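Local coordinates for protein putative N-acetylmuramoyl-L-alanine amidase,autolysin cwp6 (Peptoclostridium difficile, PDB 5J72) that probably hydrolyses the amide bond between N-acetylmuramoyl and L-alanine in peptidoglycan as a zinc-dependent autolysin, held at the cell wall by CWB2 modules, at residues V13-F24 against D55-D66; I263-D272 against I314-I324. All coordinates share one frame; numbering follows the deposited sequence. Where two conformers were deposited one is given.

Contact 1: residues V13-F24 against D55-D66; sequences VLGSKSNASVKF and DSYEGVINYNKD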
loop_
_atom_site.group_PDB
_atom_site.type_symbol
_atom_site.label_atom_id
_atom_site.label_comp_id
_atom_site.label_asym_id
_atom_site.label_seq_id
_atom_site.Cartn_x
_atom_site.Cartn_y
_atom_site.Cartn_z
ATOM N N VAL A 13 -14.079 13.426 -7.471
ATOM C CA VAL A 13 -14.560 13.122 -8.835
ATOM C C VAL A 13 -16.080 13.101 -8.672
ATOM O O VAL A 13 -16.602 13.142 -7.582
ATOM C CB VAL A 13 -14.059 11.746 -9.405
ATOM C CG1 VAL A 13 -12.516 11.693 -9.466
ATOM C CG2 VAL A 13 -14.537 10.623 -8.505
ATOM N N LEU A 14 -16.812 13.014 -9.776
ATOM C CA LEU A 14 -18.281 12.912 -9.697
ATOM C C LEU A 14 -18.657 11.695 -8.881
ATOM O O LEU A 14 -18.137 10.572 -9.164
ATOM C CB LEU A 14 -18.802 12.822 -11.178
ATOM C CG LEU A 14 -20.340 12.798 -11.274
ATOM C CD1 LEU A 14 -20.970 14.175 -10.859
ATOM C CD2 LEU A 14 -20.716 12.524 -12.767
ATOM N N GLY A 15 -19.506 11.877 -7.866
ATOM C CA GLY A 15 -19.930 10.787 -7.009
ATOM C C GLY A 15 -19.120 10.699 -5.710
ATOM O O GLY A 15 -19.457 9.900 -4.845
ATOM N N SER A 16 -18.042 11.478 -5.553
ATOM C CA SER A 16 -17.289 11.374 -4.261
ATOM C C SER A 16 -18.117 11.836 -3.096
ATOM O O SER A 16 -19.066 12.630 -3.222
ATOM C CB SER A 16 -16.043 12.268 -4.259
ATOM O OG SER A 16 -15.085 11.860 -5.217
ATOM N N LYS A 17 -17.707 11.385 -1.896
ATOM C CA LYS A 17 -18.331 11.825 -0.640
ATOM C C LYS A 17 -17.200 12.414 0.192
ATOM O O LYS A 17 -16.087 11.901 0.124
ATOM C CB LYS A 17 -18.992 10.669 0.119
ATOM C CG LYS A 17 -20.206 10.164 -0.654
ATOM C CD LYS A 17 -20.647 8.852 -0.097
ATOM C CE LYS A 17 -21.809 8.260 -0.879
ATOM N NZ LYS A 17 -22.893 9.259 -1.155
ATOM N N SER A 18 -17.454 13.487 0.897
ATOM C CA SER A 18 -16.411 14.080 1.717
ATOM C C SER A 18 -17.015 14.486 3.067
ATOM O O SER A 18 -18.004 15.239 3.115
ATOM C CB SER A 18 -15.814 15.308 1.011
ATOM O OG SER A 18 -14.873 15.968 1.856
ATOM N N ASN A 19 -16.429 14.013 4.186
ATOM C CA ASN A 19 -16.989 14.436 5.452
ATOM C C ASN A 19 -16.655 15.903 5.725
ATOM O O ASN A 19 -15.524 16.339 5.484
ATOM C CB ASN A 19 -16.420 13.581 6.637
ATOM C CG ASN A 19 -16.769 12.136 6.506
ATOM O OD1 ASN A 19 -17.853 11.820 6.002
ATOM N ND2 ASN A 19 -15.924 11.212 6.949
ATOM N N ALA A 20 -17.609 16.647 6.279
ATOM C CA ALA A 20 -17.366 18.060 6.614
ATOM C C ALA A 20 -17.772 18.315 8.048
ATOM O O ALA A 20 -18.800 17.806 8.523
ATOM C CB ALA A 20 -18.196 18.984 5.721
ATOM N N SER A 21 -16.992 19.115 8.715
ATOM C CA SER A 21 -17.266 19.467 10.086
ATOM C C SER A 21 -17.025 20.983 10.244
ATOM O O SER A 21 -15.933 21.465 9.888
ATOM C CB SER A 21 -16.320 18.651 10.979
ATOM O OG SER A 21 -16.324 19.134 12.308
ATOM N N VAL A 22 -18.026 21.724 10.736
ATOM C CA VAL A 22 -17.911 23.140 11.013
ATOM C C VAL A 22 -18.136 23.409 12.523
ATOM O O VAL A 22 -19.141 22.973 13.094
ATOM C CB VAL A 22 -18.903 23.949 10.180
ATOM C CG1 VAL A 22 -18.790 25.424 10.523
ATOM C CG2 VAL A 22 -18.595 23.744 8.688
ATOM N N LYS A 23 -17.212 24.139 13.146
ATOM C CA LYS A 23 -17.328 24.416 14.574
ATOM C C LYS A 23 -17.386 25.898 14.772
ATOM O O LYS A 23 -16.527 26.599 14.204
ATOM C CB LYS A 23 -16.079 23.834 15.285
ATOM C CG LYS A 23 -16.206 23.876 16.830
ATOM C CD LYS A 23 -15.131 22.944 17.467
ATOM C CE LYS A 23 -15.732 21.937 18.413
ATOM N NZ LYS A 23 -16.533 22.609 19.466
ATOM N N PHE A 24 -18.371 26.404 15.510
ATOM C CA PHE A 24 -18.473 27.842 15.783
ATOM C C PHE A 24 -18.157 28.101 17.268
ATOM O O PHE A 24 -18.608 27.315 18.098
ATOM C CB PHE A 24 -19.908 28.407 15.605
ATOM C CG PHE A 24 -20.306 28.564 14.161
ATOM C CD1 PHE A 24 -20.673 27.459 13.404
ATOM C CD2 PHE A 24 -20.349 29.817 13.570
ATOM C CE1 PHE A 24 -21.085 27.614 12.080
ATOM C CE2 PHE A 24 -20.771 29.977 12.222
ATOM C CZ PHE A 24 -21.135 28.870 11.499
ATOM N N ASP A 55 -19.985 19.331 19.859
ATOM C CA ASP A 55 -20.241 20.777 19.752
ATOM C C ASP A 55 -19.842 21.278 18.294
ATOM O O ASP A 55 -19.244 22.335 18.123
ATOM C CB ASP A 55 -19.395 21.532 20.811
ATOM C CG ASP A 55 -19.630 23.024 20.755
ATOM O OD1 ASP A 55 -18.641 23.781 20.863
ATOM O OD2 ASP A 55 -20.795 23.440 20.570
ATOM N N SER A 56 -20.166 20.488 17.293
ATOM C CA SER A 56 -19.786 20.771 15.875
ATOM C C SER A 56 -20.959 20.430 14.937
ATOM O O SER A 56 -21.798 19.632 15.305
ATOM C CB SER A 56 -18.651 19.837 15.465
ATOM O OG SER A 56 -17.438 20.545 15.581
ATOM N N TYR A 57 -20.989 21.023 13.745
ATOM C CA TYR A 57 -22.025 20.681 12.766
ATOM C C TYR A 57 -21.297 19.666 11.837
ATOM O O TYR A 57 -20.223 19.988 11.288
ATOM C CB TYR A 57 -22.472 21.967 12.051
ATOM C CG TYR A 57 -23.303 22.835 12.985
ATOM C CD1 TYR A 57 -22.697 23.765 13.835
ATOM C CD2 TYR A 57 -24.681 22.711 13.030
ATOM C CE1 TYR A 57 -23.457 24.544 14.704
ATOM C CE2 TYR A 57 -25.447 23.479 13.892
ATOM C CZ TYR A 57 -24.833 24.386 14.728
ATOM O OH TYR A 57 -25.617 25.091 15.612
ATOM N N GLU A 58 -21.866 18.478 11.660
ATOM C CA GLU A 58 -21.191 17.433 10.907
ATOM C C GLU A 58 -22.086 16.867 9.830
ATOM O O GLU A 58 -23.304 16.745 10.034
ATOM C CB GLU A 58 -20.849 16.242 11.867
ATOM C CG GLU A 58 -19.878 16.644 12.997
ATOM C CD GLU A 58 -19.701 15.517 14.035
ATOM O OE1 GLU A 58 -18.896 15.695 14.971
ATOM O OE2 GLU A 58 -20.378 14.473 13.924
ATOM N N GLY A 59 -21.512 16.501 8.701
ATOM C CA GLY A 59 -22.328 15.900 7.662
ATOM C C GLY A 59 -21.405 15.515 6.544
ATOM O O GLY A 59 -20.159 15.501 6.673
ATOM N N VAL A 60 -22.025 15.224 5.383
ATOM C CA VAL A 60 -21.252 14.766 4.248
ATOM C C VAL A 60 -21.526 15.600 2.992
ATOM O O VAL A 60 -22.692 15.871 2.748
ATOM C CB VAL A 60 -21.703 13.300 3.999
ATOM C CG1 VAL A 60 -21.032 12.762 2.699
ATOM C CG2 VAL A 60 -21.346 12.395 5.242
ATOM N N ILE A 61 -20.516 16.036 2.241
ATOM C CA ILE A 61 -20.788 16.732 0.985
ATOM C C ILE A 61 -20.817 15.599 -0.080
ATOM O O ILE A 61 -19.907 14.772 -0.119
ATOM C CB ILE A 61 -19.656 17.766 0.651
ATOM C CG1 ILE A 61 -19.592 18.857 1.782
ATOM C CG2 ILE A 61 -19.941 18.408 -0.752
ATOM C CD1 ILE A 61 -18.201 19.593 1.752
ATOM N N ASN A 62 -21.871 15.548 -0.921
ATOM C CA ASN A 62 -21.969 14.526 -1.973
ATOM C C ASN A 62 -21.712 15.253 -3.304
ATOM O O ASN A 62 -22.553 16.058 -3.688
ATOM C CB ASN A 62 -23.415 13.952 -1.969
ATOM C CG ASN A 62 -23.584 13.091 -0.713
ATOM O OD1 ASN A 62 -23.073 11.957 -0.691
ATOM N ND2 ASN A 62 -24.240 13.538 0.352
ATOM N N TYR A 63 -20.604 15.001 -3.955
ATOM C CA TYR A 63 -20.245 15.685 -5.177
ATOM C C TYR A 63 -20.976 14.986 -6.367
ATOM O O TYR A 63 -20.335 14.386 -7.226
ATOM C CB TYR A 63 -18.705 15.617 -5.345
ATOM C CG TYR A 63 -18.052 16.538 -4.330
ATOM C CD1 TYR A 63 -17.581 16.049 -3.111
ATOM C CD2 TYR A 63 -17.945 17.912 -4.568
ATOM C CE1 TYR A 63 -17.006 16.902 -2.167
ATOM C CE2 TYR A 63 -17.403 18.773 -3.620
ATOM C CZ TYR A 63 -16.929 18.261 -2.424
ATOM O OH TYR A 63 -16.467 19.106 -1.469
ATOM N N ASN A 64 -22.277 15.279 -6.293
ATOM C CA ASN A 64 -23.096 14.623 -7.296
ATOM C C ASN A 64 -23.565 15.585 -8.382
ATOM O O ASN A 64 -24.608 15.327 -8.976
ATOM C CB ASN A 64 -24.339 14.017 -6.625
ATOM C CG ASN A 64 -24.099 12.829 -5.740
ATOM O OD1 ASN A 64 -24.993 12.490 -4.935
ATOM N ND2 ASN A 64 -22.942 12.139 -5.806
ATOM N N LYS A 65 -22.854 16.598 -8.661
ATOM C CA LYS A 65 -23.204 17.537 -9.744
ATOM C C LYS A 65 -22.034 17.605 -10.716
ATOM O O LYS A 65 -20.881 17.645 -10.295
ATOM C CB LYS A 65 -23.478 18.959 -9.177
ATOM C CG LYS A 65 -24.653 19.055 -8.166
ATOM C CD LYS A 65 -26.005 18.836 -8.777
ATOM C CE LYS A 65 -26.443 19.979 -9.679
ATOM N NZ LYS A 65 -26.686 21.253 -8.919
ATOM N N ASP A 66 -22.315 17.620 -12.033
ATOM C CA ASP A 66 -21.272 17.658 -13.047
ATOM C C ASP A 66 -21.270 19.041 -13.691
ATOM O O ASP A 66 -22.153 19.369 -14.469
ATOM C CB ASP A 66 -21.523 16.540 -14.063
ATOM C CG ASP A 66 -20.239 15.916 -14.564
ATOM O OD1 ASP A 66 -19.152 16.386 -14.186
ATOM O OD2 ASP A 66 -20.316 15.000 -15.370
HETATM O O HOH W 1 -21.889 11.249 -3.615
HETATM O O HOH W 2 -14.701 18.397 0.648
HETATM O O HOH W 3 -20.211 24.629 16.678
#
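Val22 and Tyr57 exchange two backbone hydrogen bonds, as do Ala20 with Gly59 and Ser18 with Ile61, making strands 16-24 and 56-63 an antiparallel pair in the N-terminal domain of Cwp6. Between these pairs, Ser21 CA approaches Tyr57 O at 3.2 Å in a CA-H...O contact. On the face with Ala20, Val22, Ile61 and Tyr63, the contact is mainly apolar: Ala20 CB meets Ile61 CD1 at 4.0 Å, and Ser18 CB lies in plane at the edge of the Tyr63 ring, 3.7 Å from CE1. Ile61 CG2 sits over one face of that ring, toward its rim. A water joins Tyr63 OH to Ser18 OG. The face with Lys17, Asn19, Val60 and Asn62 is mostly polar; Lys17, bent at its last torsion (chi4 -47°), curls its NZ back to Asn62 OD1 at 2.7 Å. Farther out, Arg9 N bonds Ser18 OG, strand 3-7 flanks 16-24, strand 42-51 flanks 56-63, and Ile33 and Phe37 of strand 30-39 pack on the apolar face. Where the pair ends, Lys23 lies across Asp55, itself held by Tyr50 OH; Lys23 NZ makes a salt bridge to Asp55 OD1 (2.8 Å) and a hydrogen bond to Asp55 O (3.0 Å), from above the carbonyl plane.

Contact 2: residues I263-D272 against I314-I324; sequences IANGYAGEYD and IGGSQSLSSKI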
loop_
_atom_site.group_PDB
_atom_site.type_symbol
_atom_site.label_atom_id
_atom_site.label_comp_id
_atom_site.label_asym_id
_atom_site.label_seq_id
_atom_site.Cartn_x
_atom_site.Cartn_y
_atom_site.Cartn_z
ATOM N N ILE A 263 0.523 -4.841 15.908
ATOM C CA ILE A 263 1.900 -5.087 16.356
ATOM C C ILE A 263 2.851 -5.322 15.191
ATOM O O ILE A 263 2.501 -6.029 14.210
ATOM C CB ILE A 263 1.856 -6.352 17.256
ATOM C CG1 ILE A 263 1.036 -6.052 18.521
ATOM C CG2 ILE A 263 3.270 -6.766 17.616
ATOM C CD1 ILE A 263 0.651 -7.349 19.295
ATOM N N ALA A 264 4.032 -4.766 15.266
ATOM C CA ALA A 264 5.080 -5.036 14.269
ATOM C C ALA A 264 6.398 -5.215 15.057
ATOM O O ALA A 264 6.513 -4.735 16.209
ATOM C CB ALA A 264 5.252 -3.866 13.276
ATOM N N ASN A 265 7.381 -5.899 14.436
ATOM C CA ASN A 265 8.689 -6.087 15.081
ATOM C C ASN A 265 9.426 -4.738 14.970
ATOM O O ASN A 265 9.598 -4.254 13.885
ATOM C CB ASN A 265 9.437 -7.233 14.393
ATOM C CG ASN A 265 10.716 -7.546 15.121
ATOM O OD1 ASN A 265 11.548 -6.643 15.297
ATOM N ND2 ASN A 265 10.929 -8.790 15.574
ATOM N N GLY A 266 9.805 -4.135 16.116
ATOM C CA GLY A 266 10.423 -2.811 16.131
ATOM C C GLY A 266 11.616 -2.655 15.238
ATOM O O GLY A 266 11.705 -1.701 14.471
ATOM N N TYR A 267 12.593 -3.599 15.337
ATOM C CA TYR A 267 13.807 -3.451 14.555
ATOM C C TYR A 267 13.812 -4.324 13.299
ATOM O O TYR A 267 14.509 -4.006 12.331
ATOM C CB TYR A 267 15.061 -3.760 15.441
ATOM C CG TYR A 267 15.319 -2.619 16.399
ATOM C CD1 TYR A 267 16.137 -1.557 16.042
ATOM C CD2 TYR A 267 14.713 -2.584 17.652
ATOM C CE1 TYR A 267 16.345 -0.488 16.906
ATOM C CE2 TYR A 267 14.914 -1.519 18.520
ATOM C CZ TYR A 267 15.730 -0.476 18.140
ATOM O OH TYR A 267 15.930 0.579 18.994
ATOM N N ALA A 268 13.041 -5.400 13.279
ATOM C CA ALA A 268 13.091 -6.197 12.063
ATOM C C ALA A 268 11.822 -6.001 11.217
ATOM O O ALA A 268 11.736 -6.595 10.146
ATOM C CB ALA A 268 13.221 -7.681 12.424
ATOM N N GLY A 269 10.832 -5.172 11.668
ATOM C CA GLY A 269 9.623 -5.027 10.868
ATOM C C GLY A 269 9.266 -3.593 10.584
ATOM O O GLY A 269 8.115 -3.176 10.748
ATOM N N GLU A 270 10.267 -2.824 10.171
ATOM C CA GLU A 270 10.040 -1.422 9.854
ATOM C C GLU A 270 8.999 -1.302 8.726
ATOM O O GLU A 270 8.108 -0.451 8.806
ATOM C CB GLU A 270 11.360 -0.765 9.423
ATOM C CG GLU A 270 12.301 -0.562 10.609
ATOM C CD GLU A 270 13.663 0.082 10.203
ATOM O OE1 GLU A 270 14.508 0.283 11.110
ATOM O OE2 GLU A 270 13.864 0.403 9.005
ATOM N N TYR A 271 9.133 -2.142 7.650
ATOM C CA TYR A 271 8.162 -2.070 6.558
ATOM C C TYR A 271 6.848 -2.687 6.987
ATOM O O TYR A 271 5.824 -2.337 6.429
ATOM C CB TYR A 271 8.685 -2.750 5.290
ATOM C CG TYR A 271 9.514 -1.758 4.512
ATOM C CD1 TYR A 271 10.892 -1.662 4.710
ATOM C CD2 TYR A 271 8.925 -0.900 3.594
ATOM C CE1 TYR A 271 11.656 -0.750 4.004
ATOM C CE2 TYR A 271 9.689 0.035 2.890
ATOM C CZ TYR A 271 11.052 0.098 3.094
ATOM O OH TYR A 271 11.830 0.998 2.404
ATOM N N ASP A 272 6.830 -3.573 7.971
ATOM C CA ASP A 272 5.543 -4.076 8.466
ATOM C C ASP A 272 4.796 -2.892 9.133
ATOM O O ASP A 272 3.583 -2.679 8.933
ATOM C CB ASP A 272 5.807 -5.179 9.514
ATOM C CG ASP A 272 6.365 -6.422 8.857
ATOM O OD1 ASP A 272 5.871 -6.795 7.755
ATOM O OD2 ASP A 272 7.318 -7.022 9.414
ATOM N N ILE A 314 1.456 -7.860 12.280
ATOM C CA ILE A 314 1.869 -7.605 10.915
ATOM C C ILE A 314 3.281 -8.116 10.781
ATOM O O ILE A 314 4.177 -7.539 11.373
ATOM C CB ILE A 314 1.837 -6.051 10.573
ATOM C CG1 ILE A 314 0.491 -5.426 11.037
ATOM C CG2 ILE A 314 2.061 -5.807 9.046
ATOM C CD1 ILE A 314 -0.806 -6.100 10.472
ATOM N N GLY A 315 3.499 -9.180 10.031
ATOM C CA GLY A 315 4.848 -9.736 9.940
ATOM C C GLY A 315 4.764 -11.265 9.964
ATOM O O GLY A 315 3.812 -11.808 10.520
ATOM N N GLY A 316 5.746 -11.953 9.369
ATOM C CA GLY A 316 5.741 -13.420 9.364
ATOM C C GLY A 316 6.282 -13.977 10.676
ATOM O O GLY A 316 6.611 -13.237 11.609
ATOM N N SER A 317 6.372 -15.320 10.738
ATOM C CA SER A 317 6.833 -16.114 11.889
ATOM C C SER A 317 8.217 -15.742 12.369
ATOM O O SER A 317 8.500 -15.822 13.564
ATOM C CB SER A 317 6.865 -17.599 11.495
ATOM O OG SER A 317 5.502 -17.961 11.494
ATOM N N GLN A 318 9.069 -15.355 11.459
ATOM C CA GLN A 318 10.407 -14.968 11.813
ATOM C C GLN A 318 10.454 -13.604 12.454
ATOM O O GLN A 318 11.476 -13.274 13.070
ATOM C CB GLN A 318 11.315 -14.919 10.576
ATOM C CG GLN A 318 10.684 -15.436 9.284
ATOM C CD GLN A 318 9.539 -14.566 8.766
ATOM O OE1 GLN A 318 8.400 -14.969 8.827
ATOM N NE2 GLN A 318 9.815 -13.359 8.255
ATOM N N SER A 319 9.392 -12.769 12.294
ATOM C CA SER A 319 9.400 -11.435 12.915
ATOM C C SER A 319 8.596 -11.408 14.164
ATOM O O SER A 319 8.956 -10.699 15.084
ATOM C CB SER A 319 8.825 -10.397 11.952
ATOM O OG SER A 319 9.699 -10.279 10.849
ATOM N N LEU A 320 7.450 -12.152 14.178
ATOM C CA LEU A 320 6.536 -12.234 15.327
ATOM C C LEU A 320 6.226 -13.694 15.443
ATOM O O LEU A 320 5.515 -14.235 14.596
ATOM C CB LEU A 320 5.245 -11.419 15.036
ATOM C CG LEU A 320 5.558 -9.904 14.883
ATOM C CD1 LEU A 320 4.261 -9.195 14.428
ATOM C CD2 LEU A 320 6.073 -9.323 16.264
ATOM N N SER A 321 6.747 -14.365 16.496
ATOM C CA SER A 321 6.550 -15.824 16.559
ATOM C C SER A 321 5.236 -16.163 17.260
ATOM O O SER A 321 4.536 -15.274 17.750
ATOM C CB SER A 321 7.708 -16.421 17.368
ATOM O OG SER A 321 7.487 -16.108 18.738
ATOM N N SER A 322 4.917 -17.478 17.364
ATOM C CA SER A 322 3.705 -17.901 18.052
ATOM C C SER A 322 3.769 -17.515 19.529
ATOM O O SER A 322 2.735 -17.465 20.189
ATOM C CB SER A 322 3.531 -19.420 17.922
ATOM O OG SER A 322 4.708 -20.036 18.417
ATOM N N LYS A 323 4.970 -17.236 20.051
ATOM C CA LYS A 323 5.081 -16.877 21.463
ATOM C C LYS A 323 4.468 -15.483 21.715
ATOM O O LYS A 323 3.770 -15.288 22.721
ATOM C CB LYS A 323 6.562 -16.890 21.881
ATOM C CG LYS A 323 7.066 -18.315 22.239
ATOM C CD LYS A 323 8.569 -18.386 22.108
ATOM C CE LYS A 323 9.096 -19.801 22.262
ATOM N NZ LYS A 323 10.269 -20.044 21.374
ATOM N N ILE A 324 4.683 -14.512 20.790
ATOM C CA ILE A 324 4.050 -13.194 21.080
ATOM C C ILE A 324 2.556 -13.308 20.845
ATOM O O ILE A 324 1.785 -12.664 21.548
ATOM C CB ILE A 324 4.752 -12.095 20.251
ATOM C CG1 ILE A 324 4.350 -10.676 20.836
ATOM C CG2 ILE A 324 4.431 -12.272 18.756
ATOM C CD1 ILE A 324 4.997 -9.554 20.096
HETATM O O HOH W 4 6.914 -7.317 12.060
HETATM O O HOH W 5 8.218 -9.585 8.762
#
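Backbone pairing opens the contact: Ile314 N donates to Ile263 O at 2.9 Å, nearly straight, where parallel strands 260-265 and 308-314 end side by side in the second CWB2 module. Beyond this bond both chains leave the sheet at the C-terminal ends of its strands, one towards helix 270-283 and the other towards helix 322-329. Among side-chain bonds, that of Asn265 ties the two loops together. With CG anti to the backbone N (chi1 -174°), its ND2 reaches Ser319 O at 2.8 Å along an in-plane lone pair, the acceptor also lying in the amide plane. The other end of the same amide, OD1, accepts from Ala268 N at 2.8 Å as an Asx motif, so both ends fix its rotation. Water-mediated bonds gather on Asp272 OD2. One water donates to it and to Ile314 O while accepting from Asn265 N; a second donates to it and also bonds Ser319 OG. The apolar contacts are made by Ile263, where CG2 meets Leu320 CD2 at 4.0 Å and Ile324 CD1 at 4.1 Å, the Ile263 and Ile324 side chains running alongside one another, pointing opposite ways. Asp272 CB rests on Ile314 CG2 at 3.8 Å. Past the last backbone bond, Asn265 N and Ile314 O are thus bridged by water and Ser319 O by the Asn265 amide; the carboxylate, receiving two water protons, is probably stabilised as the anion.

Both contacts join neighbouring strands, but in different folds and to different extents. Contact 1 is a partly buried antiparallel pairing in the N-terminal domain, running the length of two strands, with a core face and a surface face; its charged groups sit on the solvent side and at the ends. Contact 2 is smaller and mostly buried, in a CWB2 module, where parallel strands merely begin the contact and the loops and helix starts after them complete it. Backbone bonds dominate the first; an asparagine amide and bound waters do most of the polar work in the second. Their nearest atoms are about 23 Å apart, and they share no strand or helix.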